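Local coordinates for protein putative phosphatase/phosphodiesterase MPN_349 (Mycoplasma pneumoniae M129, PDB 1T71) that probably hydrolyses 2',3'-cyclic nucleotides as an iron-dependent phosphodiesterase of the YmdB-like family, at residues 18-26 / 55-63; 238-248 / 259-269. All blocks are in the same frame, centred on the assembly; numbering follows the deposited sequence.

Contact 1. Residues 18-26 / 55-63; sequences GRNIIKNNL and HYEFLKEAG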
loop_
_atom_site.group_PDB
_atom_site.type_symbol
_atom_site.label_atom_id
_atom_site.label_comp_id
_atom_site.label_asym_id
_atom_site.label_seq_id
_atom_site.Cartn_x
_atom_site.Cartn_y
_atom_site.Cartn_z
ATOM N N GLY A 18 3.422 12.645 3.048
ATOM C CA GLY A 18 2.739 11.447 3.490
ATOM C C GLY A 18 3.143 11.113 4.911
ATOM O O GLY A 18 2.306 10.784 5.751
ATOM N N ARG A 19 4.439 11.204 5.177
ATOM C CA ARG A 19 4.973 10.907 6.500
ATOM C C ARG A 19 4.314 11.777 7.561
ATOM O O ARG A 19 3.876 11.278 8.596
ATOM C CB ARG A 19 6.493 11.119 6.515
ATOM C CG ARG A 19 7.283 9.840 6.744
ATOM C CD ARG A 19 8.789 10.082 6.702
ATOM N NE ARG A 19 9.258 10.187 5.326
ATOM C CZ ARG A 19 9.798 11.273 4.791
ATOM N NH1 ARG A 19 9.952 12.371 5.513
ATOM N NH2 ARG A 19 10.179 11.255 3.523
ATOM N N ASN A 20 4.232 13.076 7.291
ATOM C CA ASN A 20 3.639 14.015 8.235
ATOM C C ASN A 20 2.149 13.867 8.504
ATOM O O ASN A 20 1.715 13.964 9.652
ATOM C CB ASN A 20 3.940 15.448 7.795
ATOM C CG ASN A 20 5.379 15.837 8.055
ATOM O OD1 ASN A 20 5.903 16.771 7.449
ATOM N ND2 ASN A 20 6.028 15.121 8.973
ATOM N N ILE A 21 1.349 13.636 7.469
ATOM C CA ILE A 21 -0.078 13.514 7.717
ATOM C C ILE A 21 -0.387 12.227 8.486
ATOM O O ILE A 21 -1.395 12.147 9.184
ATOM C CB ILE A 21 -0.899 13.580 6.403
ATOM C CG1 ILE A 21 -2.388 13.714 6.738
ATOM C CG2 ILE A 21 -0.636 12.345 5.540
ATOM C CD1 ILE A 21 -3.264 14.035 5.536
ATOM N N ILE A 22 0.486 11.228 8.371
ATOM C CA ILE A 22 0.279 9.976 9.088
ATOM C C ILE A 22 0.659 10.154 10.560
ATOM O O ILE A 22 -0.019 9.652 11.458
ATOM C CB ILE A 22 1.115 8.824 8.480
ATOM C CG1 ILE A 22 0.506 8.393 7.143
ATOM C CG2 ILE A 22 1.180 7.651 9.456
ATOM C CD1 ILE A 22 1.215 7.233 6.488
ATOM N N LYS A 23 1.747 10.872 10.804
ATOM C CA LYS A 23 2.193 11.111 12.170
ATOM C C LYS A 23 1.162 11.951 12.921
ATOM O O LYS A 23 0.884 11.704 14.086
ATOM C CB LYS A 23 3.548 11.831 12.170
ATOM C CG LYS A 23 4.139 12.040 13.555
ATOM C CD LYS A 23 4.154 10.729 14.328
ATOM C CE LYS A 23 4.757 10.881 15.719
ATOM N NZ LYS A 23 6.195 11.256 15.655
ATOM N N ASN A 24 0.589 12.933 12.236
ATOM C CA ASN A 24 -0.402 13.823 12.837
ATOM C C ASN A 24 -1.824 13.272 12.948
ATOM O O ASN A 24 -2.698 13.966 13.464
ATOM C CB ASN A 24 -0.470 15.133 12.046
ATOM C CG ASN A 24 0.826 15.916 12.086
ATOM O OD1 ASN A 24 0.981 16.899 11.363
ATOM N ND2 ASN A 24 1.759 15.494 12.935
ATOM N N ASN A 25 -2.074 12.051 12.476
ATOM C CA ASN A 25 -3.436 11.518 12.533
ATOM C C ASN A 25 -3.607 10.060 12.945
ATOM O O ASN A 25 -4.702 9.650 13.326
ATOM C CB ASN A 25 -4.118 11.712 11.171
ATOM C CG ASN A 25 -4.317 13.171 10.817
ATOM O OD1 ASN A 25 -5.240 13.819 11.304
ATOM N ND2 ASN A 25 -3.442 13.699 9.973
ATOM N N LEU A 26 -2.541 9.274 12.875
ATOM C CA LEU A 26 -2.647 7.856 13.197
ATOM C C LEU A 26 -3.212 7.563 14.589
ATOM O O LEU A 26 -4.060 6.679 14.746
ATOM C CB LEU A 26 -1.283 7.179 13.000
ATOM C CG LEU A 26 -1.252 5.652 12.866
ATOM C CD1 LEU A 26 -1.376 5.012 14.227
ATOM C CD2 LEU A 26 -2.379 5.194 11.951
ATOM N N HIS A 55 13.588 6.549 7.828
ATOM C CA HIS A 55 12.151 6.637 7.624
ATOM C C HIS A 55 11.388 5.407 8.097
ATOM O O HIS A 55 10.220 5.508 8.489
ATOM C CB HIS A 55 11.874 6.958 6.158
ATOM C CG HIS A 55 12.297 8.344 5.777
ATOM N ND1 HIS A 55 12.580 8.714 4.481
ATOM C CD2 HIS A 55 12.494 9.449 6.534
ATOM C CE1 HIS A 55 12.936 9.986 4.455
ATOM N NE2 HIS A 55 12.891 10.455 5.688
ATOM N N TYR A 56 12.043 4.250 8.083
ATOM C CA TYR A 56 11.396 3.038 8.551
ATOM C C TYR A 56 11.136 3.183 10.046
ATOM O O TYR A 56 10.065 2.828 10.540
ATOM C CB TYR A 56 12.273 1.813 8.288
ATOM C CG TYR A 56 11.911 0.620 9.149
ATOM C CD1 TYR A 56 12.475 0.451 10.419
ATOM C CD2 TYR A 56 10.969 -0.313 8.721
ATOM C CE1 TYR A 56 12.106 -0.619 11.240
ATOM C CE2 TYR A 56 10.591 -1.381 9.536
ATOM C CZ TYR A 56 11.161 -1.526 10.791
ATOM O OH TYR A 56 10.763 -2.568 11.596
ATOM N N GLU A 57 12.112 3.714 10.775
ATOM C CA GLU A 57 11.926 3.891 12.211
ATOM C C GLU A 57 10.889 4.983 12.472
ATOM O O GLU A 57 10.100 4.882 13.409
ATOM C CB GLU A 57 13.262 4.205 12.900
ATOM C CG GLU A 57 14.225 3.003 12.945
ATOM C CD GLU A 57 13.641 1.768 13.660
ATOM O OE1 GLU A 57 14.302 0.700 13.648
ATOM O OE2 GLU A 57 12.535 1.857 14.244
ATOM N N PHE A 58 10.875 6.017 11.634
ATOM C CA PHE A 58 9.892 7.087 11.786
ATOM C C PHE A 58 8.475 6.497 11.726
ATOM O O PHE A 58 7.644 6.752 12.603
ATOM C CB PHE A 58 10.047 8.123 10.670
ATOM C CG PHE A 58 8.976 9.184 10.677
ATOM C CD1 PHE A 58 9.217 10.431 11.244
ATOM C CD2 PHE A 58 7.715 8.923 10.141
ATOM C CE1 PHE A 58 8.219 11.403 11.277
ATOM C CE2 PHE A 58 6.713 9.886 10.171
ATOM C CZ PHE A 58 6.964 11.128 10.739
ATOM N N LEU A 59 8.200 5.724 10.677
ATOM C CA LEU A 59 6.885 5.107 10.516
ATOM C C LEU A 59 6.588 4.202 11.698
ATOM O O LEU A 59 5.470 4.156 12.206
ATOM C CB LEU A 59 6.825 4.289 9.219
ATOM C CG LEU A 59 6.765 5.093 7.919
ATOM C CD1 LEU A 59 6.732 4.132 6.739
ATOM C CD2 LEU A 59 5.527 5.995 7.921
ATOM N N LYS A 60 7.612 3.484 12.129
ATOM C CA LYS A 60 7.489 2.573 13.250
ATOM C C LYS A 60 7.144 3.333 14.534
ATOM O O LYS A 60 6.278 2.914 15.303
ATOM C CB LYS A 60 8.802 1.815 13.423
ATOM C CG LYS A 60 8.647 0.481 14.084
ATOM C CD LYS A 60 7.771 -0.442 13.257
ATOM C CE LYS A 60 7.461 -1.685 14.051
ATOM N NZ LYS A 60 8.724 -2.295 14.541
ATOM N N GLU A 61 7.810 4.458 14.764
ATOM C CA GLU A 61 7.540 5.230 15.969
ATOM C C GLU A 61 6.239 6.002 15.848
ATOM O O GLU A 61 5.699 6.471 16.846
ATOM C CB GLU A 61 8.694 6.194 16.273
ATOM C CG GLU A 61 8.893 7.329 15.268
ATOM C CD GLU A 61 7.754 8.356 15.273
ATOM O OE1 GLU A 61 7.231 8.666 16.374
ATOM O OE2 GLU A 61 7.395 8.865 14.179
ATOM N N ALA A 62 5.735 6.135 14.626
ATOM C CA ALA A 62 4.489 6.859 14.403
ATOM C C ALA A 62 3.281 5.986 14.713
ATOM O O ALA A 62 2.160 6.487 14.824
ATOM C CB ALA A 62 4.419 7.358 12.964
ATOM N N GLY A 63 3.505 4.681 14.843
ATOM C CA GLY A 63 2.405 3.784 15.145
ATOM C C GLY A 63 2.165 2.657 14.152
ATOM O O GLY A 63 1.285 1.829 14.364
#
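K23 NZ is held by both carboxylate oxygens of E61: OE1, at 2.9 Å from NZ, accepts on its syn side, while the bond to OE2 is weak. Both residues are exposed to solvent and the E61 side chain is poorly ordered, so the salt bridge is probably not rigid. K23 reaches E61 with CG anti to the backbone N (chi1 -176°) and bends at chi2 and chi4; its methylenes pass F58 and A62 on the way, with CD 3.6 Å from A62 CB. Lysine suits a place where a greasy stem must end in a charge.

F58 is the flat wedge between the helices. R19 CD sits over one face of its ring, 4.1 Å from the centroid, as a CH-pi contact, and E61 OE2 lies above the opposite face. Beyond CD, the R19 guanidinium turns nearly perpendicular to F58 and lies flat on H55, the planes 9° apart and the centres separated by 3.5 Å. Arginine can thus offer its aliphatic part to one aromatic and its cationic plane to another. The second shell fixes this stack: R19 NH2 donates to T45 O, and H55 ND1 is hydrogen-bonded to T46 OG1.

At the C-terminal end, A62 is small enough to let the backbones approach, its CA 5.3 Å from that of K23. G63 follows in a Schellman motif, where glycine tolerates the positive phi, and L26 CD1 packs 4.1 Å from its bare CA.

The axes of segments 18-23 and 55-62 approach to 10.2 Å at 19°. In this calcineurin-clan fold both helices pack on the six-stranded mixed sheet, L59 and Y56 on I67 of strand 66-68, I21 and I22 on strand 241-249.

Contact 2. Residues 238-248 / 259-269; sequences KCGAQLNGVFF and KTEAIRIVEDD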
loop_
_atom_site.group_PDB
_atom_site.type_symbol
_atom_site.label_atom_id
_atom_site.label_comp_id
_atom_site.label_asym_id
_atom_site.label_seq_id
_atom_site.Cartn_x
_atom_site.Cartn_y
_atom_site.Cartn_z
ATOM N N LYS A 238 5.355 19.356 -2.578
ATOM C CA LYS A 238 5.248 19.807 -1.194
ATOM C C LYS A 238 3.889 20.475 -1.032
ATOM O O LYS A 238 3.629 21.148 -0.034
ATOM C CB LYS A 238 6.341 20.831 -0.874
ATOM C CG LYS A 238 7.762 20.333 -1.069
ATOM C CD LYS A 238 8.747 21.500 -1.085
ATOM C CE LYS A 238 10.133 21.052 -1.531
ATOM N NZ LYS A 238 11.014 22.210 -1.860
ATOM N N CYS A 239 3.026 20.285 -2.024
ATOM C CA CYS A 239 1.707 20.899 -2.015
ATOM C C CYS A 239 0.643 20.102 -1.258
ATOM O O CYS A 239 0.179 19.062 -1.724
ATOM C CB CYS A 239 1.250 21.134 -3.456
ATOM S SG CYS A 239 -0.171 22.235 -3.604
ATOM N N GLY A 240 0.272 20.602 -0.082
ATOM C CA GLY A 240 -0.752 19.965 0.730
ATOM C C GLY A 240 -0.529 18.501 1.057
ATOM O O GLY A 240 0.596 18.010 0.992
ATOM N N ALA A 241 -1.601 17.793 1.404
ATOM C CA ALA A 241 -1.476 16.384 1.754
ATOM C C ALA A 241 -2.797 15.639 1.795
ATOM O O ALA A 241 -3.865 16.233 1.955
ATOM C CB ALA A 241 -0.779 16.247 3.102
ATOM N N GLN A 242 -2.711 14.322 1.660
ATOM C CA GLN A 242 -3.892 13.478 1.711
ATOM C C GLN A 242 -3.543 12.151 2.354
ATOM O O GLN A 242 -2.419 11.652 2.226
ATOM C CB GLN A 242 -4.466 13.246 0.303
ATOM C CG GLN A 242 -3.516 12.550 -0.671
ATOM C CD GLN A 242 -4.117 12.382 -2.053
ATOM O OE1 GLN A 242 -5.140 11.716 -2.223
ATOM N NE2 GLN A 242 -3.487 12.988 -3.051
ATOM N N LEU A 243 -4.516 11.596 3.060
ATOM C CA LEU A 243 -4.372 10.320 3.736
ATOM C C LEU A 243 -5.525 9.456 3.248
ATOM O O LEU A 243 -6.682 9.870 3.311
ATOM C CB LEU A 243 -4.467 10.523 5.252
ATOM C CG LEU A 243 -4.485 9.331 6.218
ATOM C CD1 LEU A 243 -5.699 8.458 5.981
ATOM C CD2 LEU A 243 -3.225 8.535 6.056
ATOM N N ASN A 244 -5.207 8.260 2.762
ATOM C CA ASN A 244 -6.222 7.344 2.265
ATOM C C ASN A 244 -5.980 5.942 2.799
ATOM O O ASN A 244 -4.856 5.435 2.778
ATOM C CB ASN A 244 -6.203 7.333 0.740
ATOM C CG ASN A 244 -6.671 8.645 0.148
ATOM O OD1 ASN A 244 -7.871 8.890 0.032
ATOM N ND2 ASN A 244 -5.725 9.507 -0.215
ATOM N N GLY A 245 -7.039 5.311 3.288
ATOM C CA GLY A 245 -6.885 3.979 3.827
ATOM C C GLY A 245 -8.193 3.241 3.967
ATOM O O GLY A 245 -9.248 3.704 3.521
ATOM N N VAL A 246 -8.113 2.075 4.587
ATOM C CA VAL A 246 -9.279 1.249 4.803
ATOM C C VAL A 246 -9.285 0.671 6.210
ATOM O O VAL A 246 -8.269 0.146 6.685
ATOM C CB VAL A 246 -9.311 0.069 3.818
ATOM C CG1 VAL A 246 -10.438 -0.892 4.191
ATOM C CG2 VAL A 246 -9.485 0.580 2.400
ATOM N N PHE A 247 -10.425 0.796 6.880
ATOM C CA PHE A 247 -10.589 0.209 8.198
ATOM C C PHE A 247 -11.432 -1.038 7.984
ATOM O O PHE A 247 -12.408 -1.000 7.238
ATOM C CB PHE A 247 -11.335 1.142 9.152
ATOM C CG PHE A 247 -12.050 0.414 10.263
ATOM C CD1 PHE A 247 -13.393 0.063 10.132
ATOM C CD2 PHE A 247 -11.365 0.012 11.403
ATOM C CE1 PHE A 247 -14.041 -0.690 11.125
ATOM C CE2 PHE A 247 -11.999 -0.740 12.400
ATOM C CZ PHE A 247 -13.340 -1.093 12.260
ATOM N N PHE A 248 -11.048 -2.146 8.605
ATOM C CA PHE A 248 -11.840 -3.362 8.487
ATOM C C PHE A 248 -11.680 -4.229 9.719
ATOM O O PHE A 248 -10.609 -4.265 10.326
ATOM C CB PHE A 248 -11.471 -4.175 7.228
ATOM C CG PHE A 248 -10.083 -4.753 7.246
ATOM C CD1 PHE A 248 -8.979 -3.970 6.928
ATOM C CD2 PHE A 248 -9.882 -6.096 7.554
ATOM C CE1 PHE A 248 -7.689 -4.513 6.912
ATOM C CE2 PHE A 248 -8.601 -6.654 7.543
ATOM C CZ PHE A 248 -7.499 -5.857 7.220
ATOM N N LYS A 259 -16.946 -5.742 8.880
ATOM C CA LYS A 259 -17.145 -4.323 8.640
ATOM C C LYS A 259 -15.979 -3.680 7.902
ATOM O O LYS A 259 -14.837 -4.120 8.022
ATOM C CB LYS A 259 -17.382 -3.613 9.982
ATOM C CG LYS A 259 -17.389 -2.095 9.908
ATOM C CD LYS A 259 -18.066 -1.464 11.121
ATOM C CE LYS A 259 -19.565 -1.777 11.139
ATOM N NZ LYS A 259 -20.314 -0.954 12.149
ATOM N N THR A 260 -16.288 -2.648 7.120
ATOM C CA THR A 260 -15.284 -1.908 6.370
ATOM C C THR A 260 -15.735 -0.471 6.191
ATOM O O THR A 260 -16.927 -0.192 6.079
ATOM C CB THR A 260 -15.049 -2.485 4.962
ATOM O OG1 THR A 260 -16.265 -2.403 4.205
ATOM C CG2 THR A 260 -14.581 -3.923 5.043
ATOM N N GLU A 261 -14.766 0.437 6.159
ATOM C CA GLU A 261 -15.044 1.852 5.973
ATOM C C GLU A 261 -13.814 2.513 5.364
ATOM O O GLU A 261 -12.689 2.257 5.792
ATOM C CB GLU A 261 -15.357 2.522 7.311
ATOM C CG GLU A 261 -15.937 3.917 7.151
ATOM C CD GLU A 261 -15.948 4.710 8.440
ATOM O OE1 GLU A 261 -16.419 4.182 9.468
ATOM O OE2 GLU A 261 -15.494 5.873 8.423
ATOM N N ALA A 262 -14.028 3.357 4.365
ATOM C CA ALA A 262 -12.924 4.058 3.726
ATOM C C ALA A 262 -12.468 5.211 4.621
ATOM O O ALA A 262 -13.292 5.920 5.197
ATOM C CB ALA A 262 -13.362 4.599 2.370
ATOM N N ILE A 263 -11.157 5.391 4.737
ATOM C CA ILE A 263 -10.606 6.468 5.550
ATOM C C ILE A 263 -9.980 7.509 4.631
ATOM O O ILE A 263 -9.112 7.178 3.824
ATOM C CB ILE A 263 -9.507 5.955 6.494
ATOM C CG1 ILE A 263 -10.065 4.863 7.406
ATOM C CG2 ILE A 263 -8.935 7.121 7.298
ATOM C CD1 ILE A 263 -9.001 4.159 8.234
ATOM N N ARG A 264 -10.419 8.760 4.749
ATOM C CA ARG A 264 -9.870 9.831 3.922
ATOM C C ARG A 264 -9.744 11.185 4.620
ATOM O O ARG A 264 -10.663 11.652 5.296
ATOM C CB ARG A 264 -10.679 10.000 2.626
ATOM C CG ARG A 264 -10.590 11.409 2.037
ATOM C CD ARG A 264 -11.050 11.491 0.588
ATOM N NE ARG A 264 -9.974 11.055 -0.284
ATOM C CZ ARG A 264 -9.528 11.733 -1.333
ATOM N NH1 ARG A 264 -10.068 12.895 -1.668
ATOM N NH2 ARG A 264 -8.515 11.250 -2.033
ATOM N N ILE A 265 -8.582 11.800 4.445
ATOM C CA ILE A 265 -8.296 13.104 5.021
ATOM C C ILE A 265 -7.597 13.926 3.944
ATOM O O ILE A 265 -6.651 13.459 3.311
ATOM C CB ILE A 265 -7.384 12.981 6.262
ATOM C CG1 ILE A 265 -8.096 12.165 7.341
ATOM C CG2 ILE A 265 -7.036 14.361 6.802
ATOM C CD1 ILE A 265 -7.275 11.912 8.573
ATOM N N VAL A 266 -8.084 15.140 3.723
ATOM C CA VAL A 266 -7.509 16.006 2.714
ATOM C C VAL A 266 -7.172 17.381 3.275
ATOM O O VAL A 266 -7.998 18.021 3.934
ATOM C CB VAL A 266 -8.472 16.181 1.520
ATOM C CG1 VAL A 266 -7.853 17.118 0.493
ATOM C CG2 VAL A 266 -8.774 14.820 0.893
ATOM N N GLU A 267 -5.947 17.825 3.008
ATOM C CA GLU A 267 -5.470 19.125 3.466
ATOM C C GLU A 267 -5.050 19.925 2.240
ATOM O O GLU A 267 -4.089 19.563 1.554
ATOM C CB GLU A 267 -4.267 18.958 4.403
ATOM C CG GLU A 267 -4.507 18.082 5.628
ATOM C CD GLU A 267 -5.436 18.720 6.653
ATOM O OE1 GLU A 267 -5.586 18.145 7.759
ATOM O OE2 GLU A 267 -6.017 19.791 6.358
ATOM N N ASP A 268 -5.774 21.001 1.957
ATOM C CA ASP A 268 -5.455 21.831 0.811
ATOM C C ASP A 268 -4.381 22.840 1.180
ATOM O O ASP A 268 -4.233 23.215 2.345
ATOM C CB ASP A 268 -6.715 22.533 0.306
ATOM C CG ASP A 268 -7.612 21.604 -0.491
ATOM O OD1 ASP A 268 -8.845 21.816 -0.508
ATOM O OD2 ASP A 268 -7.075 20.663 -1.112
ATOM N N ASP A 269 -3.627 23.263 0.174
ATOM C CA ASP A 269 -2.532 24.203 0.357
ATOM C C ASP A 269 -2.805 25.461 -0.459
ATOM O O ASP A 269 -3.032 25.388 -1.662
ATOM C CB ASP A 269 -1.238 23.544 -0.124
ATOM C CG ASP A 269 0.002 24.305 0.285
ATOM O OD1 ASP A 269 0.051 25.541 0.103
ATOM O OD2 ASP A 269 0.945 23.645 0.776
HETATM O O HOH W 1 2.120 21.979 2.335
HETATM O O HOH W 2 -7.219 12.214 -3.920
#
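N244 OD1 takes two N-H groups from R264: NE at 3.0 Å from OD1 and NH2 at 3.2 Å, a side-on grip in the guanidinium plane. The NE bond comes in the carbonyl plane of the amide, whereas NH2 is tilted from it. R264 gets there with CG anti to its backbone N (chi1 154°) and a bend at chi3, running alongside N244. Asparagine serves both ways, since its ND2 donates to M206 O and weakly to Q242 OE1. A water also donates to Q242 OE1, and Q242 NE2 is anchored on P209 O.

Backbone bonds form the regular antiparallel ladder of a beta hairpin. A241, L243, G245 and F247 pair in hydrogen-bonded fashion with E267, I265, I263 and E261, as in L243 N to I265 O at 2.8 Å. Past the ladder's end, G240 N donates to D269 OD2 at 3.2 Å, meeting it on the anti side; the other oxygen, OD1, is bonded by R271 N. Glycine suits position 240 because phi is positive and a side chain would run into E267 O.

Between L243 and F247 the sheet face is apolar. I263 straddles the bare G245: its CG2 lies 3.7 Å from L243 CD1, and its CD1 is 3.9 Å from F247 CB. F247 presents a ring edge to K259 CG, 3.8 Å from CE1, while its ring stacks with Y33. E261 and E267 share this face as exposed charges, E261 bonded to Y33 OH.

The chemistry implies distinct attachments. L243 meets I21 and I22 of helix 15-23, and A241 and I265 meet I21. On the other, otherwise largely apolar face, Q242 and N244 tie the hairpin to P209 and M206, near the iron ligand H185.

From the N terminus, strands 6-10 and 12-13 precede helix 15-23, and contact 1 closes a 28-residue excursion that includes strand 37-41 and returns in helix 53-62. Contact 2 opens much later and closes only the ten residues between the segments of the hairpin 241-249/259-267. The two follow one another in series, with neither nesting nor crossing. They nevertheless meet in space: I21 CD1, on the side of helix 15-23 turned from helix 53-62, packs 3.7 Å from L243 N. In the six-stranded sheet, strand 241-249 lies beside strand 6-10, so the C-terminal hairpin joins the N-terminal half and shares helix 15-23 with contact 1.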